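Local coordinates for protein probable M18-family aminopeptidase 1 (Thermotoga maritima, PDB 2GLF) that probably acts as a zinc-dependent aminopeptidase of the M18 family, removing residues from the N-termini of peptides, at residues S47-L52 against R259-A264. Numbering follows the deposited sequence.
Sequences SGFVPL and RALLSA
Ser47 and Leu262 bring the two backbones to their closest approach, 7.3 Å between their CA atoms, where the loop leading into strand 50-51 passes the last turn of helix 248-263; at that spacing side chains alone make the contact. Leu262 and Phe49 carry most of it. With CG beside its own backbone N and anti to the carbonyl carbon (chi1 -82°), Phe49 meets both leucines obliquely with its ring. Leu262 CD2 lies 3.7 Å from Phe49 CE1, and Leu261 CD2 lies 4.2 Å from Phe49 CZ. A long, flat aromatic suits this place because it can reach the branched ends of two successive helix residues. Both methyls of Leu262 also border the hydroxyl of Ser47, CD1 at 3.6 Å from Ser47 OG, so CD2 is shared between Ser47 and Phe49. The small serine side chain leaves room for these methyls while its OG is hydrogen-bonded to the carbonyl oxygen of Ile43 in helix 33-45. Between Ser47 and Phe49, Gly48 has a positive phi (90°) and backbone angles at which a CB would press on the preceding carbonyl oxygen, so glycine suits this position. The contact thus joins the loop before the edge strand of the large mixed sheet to the C-terminal end of helix 248-263, far from the two manganese sites, which share Asp249 near that helix's start. Helix 33-45 extends the cluster through Leu44, which touches both Phe49 and Leu262; on the sheet itself, Phe49 rests on Tyr65 of strand 64-67, and Leu261 on Ile270 and Val272 of strand 270-275.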
loop_
_atom_site.group_PDB
_atom_site.type_symbol
_atom_site.label_atom_id
_atom_site.label_comp_id
_atom_site.label_asym_id
_atom_site.label_seq_id
_atom_site.Cartn_x
_atom_site.Cartn_y
_atom_site.Cartn_z
ATOM N N SER A 47 -19.740 39.154 50.768
ATOM C CA SER A 47 -19.088 40.223 50.008
ATOM C C SER A 47 -20.022 41.415 49.781
ATOM O O SER A 47 -19.567 42.524 49.502
ATOM C CB SER A 47 -18.615 39.697 48.647
ATOM O OG SER A 47 -17.693 38.636 48.803
ATOM N N GLY A 48 -21.325 41.174 49.869
ATOM C CA GLY A 48 -22.294 42.241 49.710
ATOM C C GLY A 48 -22.834 42.557 48.331
ATOM O O GLY A 48 -23.143 43.712 48.042
ATOM N N PHE A 49 -22.959 41.560 47.470
ATOM C CA PHE A 49 -23.491 41.818 46.142
ATOM C C PHE A 49 -24.988 41.542 46.137
ATOM O O PHE A 49 -25.492 40.795 46.984
ATOM C CB PHE A 49 -22.830 40.911 45.102
ATOM C CG PHE A 49 -21.489 41.390 44.618
ATOM C CD1 PHE A 49 -20.407 41.476 45.483
ATOM C CD2 PHE A 49 -21.296 41.691 43.270
ATOM C CE1 PHE A 49 -19.148 41.845 45.009
ATOM C CE2 PHE A 49 -20.045 42.062 42.786
ATOM C CZ PHE A 49 -18.969 42.138 43.655
ATOM N N VAL A 50 -25.693 42.142 45.182
ATOM C CA VAL A 50 -27.130 41.925 45.038
ATOM C C VAL A 50 -27.497 41.816 43.566
ATOM O O VAL A 50 -26.833 42.394 42.700
ATOM C CB VAL A 50 -27.964 43.060 45.665
ATOM C CG1 VAL A 50 -27.807 43.042 47.169
ATOM C CG2 VAL A 50 -27.544 44.403 45.088
ATOM N N PRO A 51 -28.567 41.070 43.262
ATOM C CA PRO A 51 -29.053 40.860 41.895
ATOM C C PRO A 51 -29.354 42.170 41.170
ATOM O O PRO A 51 -30.182 42.956 41.634
ATOM C CB PRO A 51 -30.327 40.044 42.103
ATOM C CG PRO A 51 -30.078 39.334 43.385
ATOM C CD PRO A 51 -29.439 40.391 44.233
ATOM N N LEU A 52 -28.693 42.407 40.039
ATOM C CA LEU A 52 -28.954 43.616 39.257
ATOM C C LEU A 52 -30.474 43.726 39.130
ATOM O O LEU A 52 -31.173 42.720 39.226
ATOM C CB LEU A 52 -28.322 43.491 37.867
ATOM C CG LEU A 52 -28.467 44.683 36.921
ATOM C CD1 LEU A 52 -27.801 45.884 37.548
ATOM C CD2 LEU A 52 -27.829 44.375 35.574
ATOM N N ARG A 259 -11.740 36.247 42.845
ATOM C CA ARG A 259 -10.993 36.752 43.988
ATOM C C ARG A 259 -10.420 38.140 43.731
ATOM O O ARG A 259 -10.326 38.955 44.648
ATOM C CB ARG A 259 -9.876 35.775 44.370
ATOM C CG ARG A 259 -10.385 34.465 44.976
ATOM C CD ARG A 259 -11.068 34.701 46.318
ATOM N NE ARG A 259 -10.110 35.212 47.285
ATOM C CZ ARG A 259 -9.125 34.490 47.807
ATOM N NH1 ARG A 259 -8.980 33.220 47.460
ATOM N NH2 ARG A 259 -8.262 35.048 48.640
ATOM N N ALA A 260 -10.041 38.413 42.487
ATOM C CA ALA A 260 -9.499 39.719 42.135
ATOM C C ALA A 260 -10.624 40.744 42.214
ATOM O O ALA A 260 -10.478 41.798 42.833
ATOM C CB ALA A 260 -8.917 39.685 40.734
ATOM N N LEU A 261 -11.754 40.422 41.590
ATOM C CA LEU A 261 -12.915 41.305 41.585
ATOM C C LEU A 261 -13.258 41.735 42.994
ATOM O O LEU A 261 -13.494 42.912 43.252
ATOM C CB LEU A 261 -14.138 40.599 40.983
ATOM C CG LEU A 261 -15.448 41.400 41.027
ATOM C CD1 LEU A 261 -15.313 42.594 40.102
ATOM C CD2 LEU A 261 -16.635 40.554 40.606
ATOM N N LEU A 262 -13.277 40.767 43.904
ATOM C CA LEU A 262 -13.624 41.020 45.295
ATOM C C LEU A 262 -12.636 41.847 46.116
ATOM O O LEU A 262 -13.043 42.526 47.060
ATOM C CB LEU A 262 -13.873 39.690 46.014
ATOM C CG LEU A 262 -14.977 38.795 45.451
ATOM C CD1 LEU A 262 -15.220 37.645 46.407
ATOM C CD2 LEU A 262 -16.254 39.595 45.256
ATOM N N SER A 263 -11.352 41.810 45.771
ATOM C CA SER A 263 -10.373 42.544 46.559
ATOM C C SER A 263 -9.712 43.708 45.847
ATOM O O SER A 263 -8.760 44.300 46.350
ATOM C CB SER A 263 -9.297 41.587 47.069
ATOM O OG SER A 263 -8.526 41.090 45.995
ATOM N N ALA A 264 -10.215 44.054 44.680
ATOM C CA ALA A 264 -9.620 45.157 43.953
ATOM C C ALA A 264 -10.095 46.514 44.478
ATOM O O ALA A 264 -11.168 46.630 45.079
ATOM C CB ALA A 264 -9.944 45.024 42.466
#